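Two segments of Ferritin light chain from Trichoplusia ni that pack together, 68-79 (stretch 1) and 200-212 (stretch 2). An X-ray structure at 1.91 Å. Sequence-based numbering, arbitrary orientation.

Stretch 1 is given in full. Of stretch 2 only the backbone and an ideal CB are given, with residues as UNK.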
# COMPACT_ATOMS: atom_id res chain seq x y z
N ASN A 68 47.77 -16.88 -6.01
CA ASN A 68 46.32 -16.96 -6.01
C ASN A 68 45.69 -16.85 -4.61
O ASN A 68 44.93 -17.72 -4.20
CB ASN A 68 45.90 -18.30 -6.68
CG ASN A 68 44.46 -18.29 -7.16
OD1 ASN A 68 44.06 -17.44 -7.94
ND2 ASN A 68 43.68 -19.26 -6.71
N ARG A 69 46.03 -15.78 -3.89
CA ARG A 69 45.47 -15.54 -2.55
C ARG A 69 44.53 -14.36 -2.66
O ARG A 69 44.94 -13.21 -2.44
CB ARG A 69 46.59 -15.20 -1.57
CG ARG A 69 47.67 -16.26 -1.41
CD ARG A 69 47.14 -17.51 -0.70
NE ARG A 69 48.24 -18.36 -0.24
CZ ARG A 69 48.10 -19.64 0.13
NH1 ARG A 69 46.91 -20.21 0.12
NH2 ARG A 69 49.16 -20.35 0.49
N ALA A 70 43.26 -14.62 -2.98
CA ALA A 70 42.28 -13.54 -3.14
C ALA A 70 42.10 -12.69 -1.89
O ALA A 70 41.82 -11.49 -1.99
CB ALA A 70 40.94 -14.13 -3.59
N GLY A 71 42.25 -13.29 -0.71
CA GLY A 71 42.11 -12.56 0.54
C GLY A 71 43.26 -11.60 0.74
O GLY A 71 43.06 -10.44 1.11
N PHE A 72 44.49 -12.06 0.53
CA PHE A 72 45.65 -11.18 0.67
C PHE A 72 45.59 -10.08 -0.38
O PHE A 72 45.91 -8.92 -0.12
CB PHE A 72 46.96 -11.97 0.51
CG PHE A 72 47.36 -12.72 1.75
CD1 PHE A 72 46.73 -13.92 2.09
CD2 PHE A 72 48.34 -12.21 2.60
CE1 PHE A 72 47.06 -14.60 3.26
CE2 PHE A 72 48.68 -12.88 3.78
CZ PHE A 72 48.04 -14.08 4.11
N SER A 73 45.17 -10.44 -1.59
CA SER A 73 45.09 -9.46 -2.65
C SER A 73 44.07 -8.37 -2.30
O SER A 73 44.31 -7.17 -2.51
CB SER A 73 44.72 -10.17 -3.97
OG SER A 73 44.81 -9.27 -5.04
N LYS A 74 42.93 -8.78 -1.75
CA LYS A 74 41.88 -7.84 -1.36
C LYS A 74 42.37 -6.90 -0.24
O LYS A 74 42.04 -5.71 -0.21
CB LYS A 74 40.66 -8.62 -0.87
CG LYS A 74 39.45 -7.77 -0.52
CD LYS A 74 38.29 -8.66 -0.05
CE LYS A 74 37.03 -7.84 0.19
NZ LYS A 74 35.93 -8.68 0.73
N LEU A 75 43.15 -7.45 0.69
CA LEU A 75 43.70 -6.66 1.79
C LEU A 75 44.57 -5.54 1.23
O LEU A 75 44.44 -4.37 1.61
CB LEU A 75 44.53 -7.56 2.73
CG LEU A 75 45.19 -6.92 3.96
CD1 LEU A 75 45.55 -8.00 4.99
CD2 LEU A 75 46.45 -6.17 3.55
N PHE A 76 45.47 -5.88 0.31
CA PHE A 76 46.35 -4.87 -0.27
C PHE A 76 45.63 -3.90 -1.20
O PHE A 76 46.00 -2.73 -1.27
CB PHE A 76 47.51 -5.53 -1.01
CG PHE A 76 48.60 -5.98 -0.08
CD1 PHE A 76 48.76 -7.33 0.24
CD2 PHE A 76 49.44 -5.04 0.52
CE1 PHE A 76 49.74 -7.74 1.14
CE2 PHE A 76 50.43 -5.44 1.42
CZ PHE A 76 50.58 -6.79 1.74
N LYS A 77 44.61 -4.38 -1.89
CA LYS A 77 43.86 -3.50 -2.79
C LYS A 77 43.15 -2.43 -1.95
O LYS A 77 43.07 -1.26 -2.34
CB LYS A 77 42.86 -4.34 -3.59
CG LYS A 77 41.90 -3.53 -4.44
CD LYS A 77 42.62 -2.69 -5.46
CE LYS A 77 41.60 -2.02 -6.39
NZ LYS A 77 42.22 -0.94 -7.16
N LYS A 78 42.63 -2.83 -0.80
CA LYS A 78 41.96 -1.88 0.08
C LYS A 78 42.96 -0.85 0.62
O LYS A 78 42.67 0.35 0.66
CB LYS A 78 41.28 -2.61 1.24
CG LYS A 78 40.57 -1.68 2.21
CD LYS A 78 39.76 -2.47 3.23
CE LYS A 78 39.04 -1.53 4.19
NZ LYS A 78 38.24 -2.27 5.21
N LEU A 79 44.14 -1.31 1.03
CA LEU A 79 45.18 -0.38 1.51
C LEU A 79 45.58 0.59 0.39
O LEU A 79 45.82 1.77 0.64
CB LEU A 79 46.43 -1.15 1.96
CG LEU A 79 46.31 -1.97 3.25
CD1 LEU A 79 47.65 -2.64 3.55
CD2 LEU A 79 45.91 -1.05 4.41
N UNK A 200 46.59 -23.99 6.84
CA UNK A 200 46.30 -22.77 7.59
C UNK A 200 46.35 -21.52 6.70
O UNK A 200 45.51 -20.62 6.86
CB UNK A 200 47.29 -22.62 8.75
N UNK A 201 47.30 -21.46 5.77
CA UNK A 201 47.37 -20.29 4.88
C UNK A 201 46.12 -20.22 4.02
O UNK A 201 45.60 -19.14 3.74
CB UNK A 201 48.62 -20.35 4.00
N UNK A 202 45.64 -21.38 3.58
CA UNK A 202 44.43 -21.42 2.76
C UNK A 202 43.23 -20.93 3.60
O UNK A 202 42.45 -20.07 3.17
CB UNK A 202 44.18 -22.83 2.23
N UNK A 203 43.09 -21.47 4.80
CA UNK A 203 41.99 -21.08 5.68
C UNK A 203 42.09 -19.59 6.05
O UNK A 203 41.09 -18.87 6.08
CB UNK A 203 41.99 -21.94 6.94
N UNK A 204 43.31 -19.13 6.31
CA UNK A 204 43.51 -17.72 6.67
C UNK A 204 43.14 -16.82 5.49
O UNK A 204 42.50 -15.78 5.68
CB UNK A 204 44.96 -17.47 7.10
N UNK A 205 43.53 -17.20 4.28
CA UNK A 205 43.17 -16.39 3.11
C UNK A 205 41.66 -16.32 2.94
O UNK A 205 41.11 -15.27 2.58
CB UNK A 205 43.81 -16.96 1.84
N UNK A 206 40.96 -17.43 3.19
CA UNK A 206 39.50 -17.44 3.07
C UNK A 206 38.90 -16.51 4.12
O UNK A 206 37.92 -15.80 3.87
CB UNK A 206 38.95 -18.86 3.23
N UNK A 207 39.50 -16.50 5.30
CA UNK A 207 39.07 -15.63 6.39
C UNK A 207 39.24 -14.15 5.97
O UNK A 207 38.36 -13.32 6.22
CB UNK A 207 39.87 -15.93 7.66
N UNK A 208 40.37 -13.82 5.34
CA UNK A 208 40.57 -12.44 4.89
C UNK A 208 39.52 -12.05 3.86
O UNK A 208 39.05 -10.91 3.85
CB UNK A 208 41.97 -12.26 4.30
N UNK A 209 39.14 -12.97 2.98
CA UNK A 209 38.13 -12.66 1.98
C UNK A 209 36.82 -12.24 2.62
O UNK A 209 36.09 -11.41 2.08
CB UNK A 209 37.90 -13.87 1.07
N UNK A 210 36.51 -12.81 3.78
CA UNK A 210 35.27 -12.50 4.48
C UNK A 210 35.34 -11.29 5.39
O UNK A 210 34.32 -10.69 5.70
CB UNK A 210 34.84 -13.71 5.31
N UNK A 211 36.54 -10.93 5.83
CA UNK A 211 36.65 -9.84 6.79
C UNK A 211 37.32 -8.56 6.36
O UNK A 211 37.13 -7.53 7.00
CB UNK A 211 37.40 -10.36 8.02
N UNK A 212 38.12 -8.58 5.30
CA UNK A 212 38.76 -7.35 4.87
C UNK A 212 37.69 -6.35 4.43
O UNK A 212 36.71 -6.78 3.78
OXT UNK A 212 37.84 -5.14 4.75
CB UNK A 212 39.75 -7.62 3.74

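Stretch 2 is helical from 200 to 211 and crosses helix 70-79 at 42°, the two axes approaching to 7.3 Å. Position 200 has nothing of stretch 1 within reach of its CB, so the contact selects nothing there; it is Ala200.

At 201 the CB points toward stretch 1 and lies 3.5 Å from NH2 of Arg69. An aliphatic chain could lie over the flat guanidinium, and a polar one would also be conceivable. It is Leu201, whose CB covers one face of that group. Position 202 points away, and many residues would do; it is Tyr202. Position 203 is also directed away from stretch 1, which therefore sets no preference, so any helix-compatible residue would do; it is Val203.

At 204 the CB points sideways, 5.2 Å from CE1 of Phe72, so a long apolar or aromatic chain could reach that ring. Phe204 does: its CD2 comes 3.8 Å from CZ of Phe72, the ring planes inclined at 53°.

Position 205 points toward the start of the helix in stretch 1, where the first turn leaves amides without helical acceptors. A short acceptor suits: Asp, Asn, perhaps Ser or Thr. It is Asp205. OD2 accepts from Phe72 N at 3.0 Å, while Gly71 N donates to OD1 at 3.2 Å and, weakly, to OD2 at 2.8 Å. A carboxylate offers two acceptors and no competing donor.

Positions 206 and 207 have no contact with stretch 1, and their CB atoms lie beyond its reach, so polar, charged or aromatic chains would all be tolerated; they are Glu206 and Tyr207.

At 208 the CB points toward stretch 1, 3.8 Å from Gly71 CA. The absence of a side chain on Gly71 permits this closeness, since a CB there would fall 2.9 Å from the CB of 208. Phe72 and Leu75 offer an apolar surface, fit for Leu, Ile or Met. Leu208 places CD1 over the Phe72 ring face, 3.9 Å from its centroid, and 4.2 Å from CD1 of Leu75.

At 209 the CA-to-CB bond points sideways and the CB lies 4.4 Å from Gly71 CA; the carbonyl O of 209 accepts from Lys74 NZ at 3.0 Å. A long, flexible polar chain could run beside the glycine. Gln209 passes CG 3.4 Å from Gly71 N, and its NE2 donates to Asp205 OD1 at 2.8 Å, bracing the carboxylate.

Positions 210 and 211 point away, leaving the choice open to most residues; they are Lys210 and Thr211.

The chain ends at 212, where the CB faces Leu75 and the methylenes of Lys74; a compact apolar residue suits. Val212 sets CG2 3.9 Å from Leu75 CB and CG1 3.9 Å from Lys74 CG. Its terminal carboxylate, whatever the side chain, supplies OXT for a salt bridge with Lys78 NZ at 2.9 Å.

Stretch 2 (200-212) ALYVFDEYLQKTV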
# COMPACT_ATOMS: atom_id res chain seq x y z
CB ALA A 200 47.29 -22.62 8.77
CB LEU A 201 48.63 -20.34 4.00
CG LEU A 201 49.93 -20.09 4.78
CD1 LEU A 201 51.14 -20.27 3.87
CD2 LEU A 201 49.91 -18.69 5.37
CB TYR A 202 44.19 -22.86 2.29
CG TYR A 202 42.85 -23.09 1.64
CD1 TYR A 202 42.48 -22.41 0.48
CD2 TYR A 202 41.96 -24.02 2.17
CE1 TYR A 202 41.24 -22.65 -0.14
CE2 TYR A 202 40.73 -24.27 1.56
CZ TYR A 202 40.38 -23.59 0.40
OH TYR A 202 39.17 -23.85 -0.20
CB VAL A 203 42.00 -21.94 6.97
CG1 VAL A 203 41.07 -21.35 8.04
CG2 VAL A 203 41.55 -23.38 6.62
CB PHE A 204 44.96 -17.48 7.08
CG PHE A 204 45.18 -16.11 7.68
CD1 PHE A 204 44.79 -15.84 8.99
CD2 PHE A 204 45.73 -15.09 6.91
CE1 PHE A 204 44.93 -14.56 9.53
CE2 PHE A 204 45.88 -13.80 7.44
CZ PHE A 204 45.48 -13.54 8.75
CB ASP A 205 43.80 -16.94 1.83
CG ASP A 205 43.46 -16.08 0.60
OD1 ASP A 205 42.50 -16.41 -0.13
OD2 ASP A 205 44.13 -15.05 0.40
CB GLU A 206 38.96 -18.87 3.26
CG GLU A 206 39.33 -19.82 2.11
CD GLU A 206 38.62 -19.47 0.81
OE1 GLU A 206 37.38 -19.28 0.84
OE2 GLU A 206 39.28 -19.37 -0.25
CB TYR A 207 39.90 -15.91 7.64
CG TYR A 207 39.74 -14.88 8.74
CD1 TYR A 207 38.56 -14.80 9.48
CD2 TYR A 207 40.78 -14.01 9.06
CE1 TYR A 207 38.41 -13.88 10.51
CE2 TYR A 207 40.65 -13.08 10.10
CZ TYR A 207 39.46 -13.02 10.81
OH TYR A 207 39.31 -12.13 11.85
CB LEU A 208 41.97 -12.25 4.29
CG LEU A 208 43.16 -12.29 5.26
CD1 LEU A 208 44.44 -11.98 4.48
CD2 LEU A 208 42.97 -11.25 6.38
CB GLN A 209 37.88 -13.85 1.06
CG GLN A 209 39.04 -14.16 0.14
CD GLN A 209 38.78 -15.37 -0.72
OE1 GLN A 209 37.73 -15.48 -1.35
NE2 GLN A 209 39.74 -16.29 -0.77
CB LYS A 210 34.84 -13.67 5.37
CG LYS A 210 34.48 -14.95 4.65
CD LYS A 210 33.92 -15.95 5.66
CE LYS A 210 33.53 -17.25 4.98
NZ LYS A 210 34.73 -17.95 4.45
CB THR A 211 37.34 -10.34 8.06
OG1 THR A 211 38.65 -10.80 7.74
CG2 THR A 211 36.54 -11.49 8.68
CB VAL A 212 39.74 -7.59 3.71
CG1 VAL A 212 40.09 -6.26 3.04
CG2 VAL A 212 41.01 -8.26 4.24
O HOH W 1 42.29 -17.26 -3.50
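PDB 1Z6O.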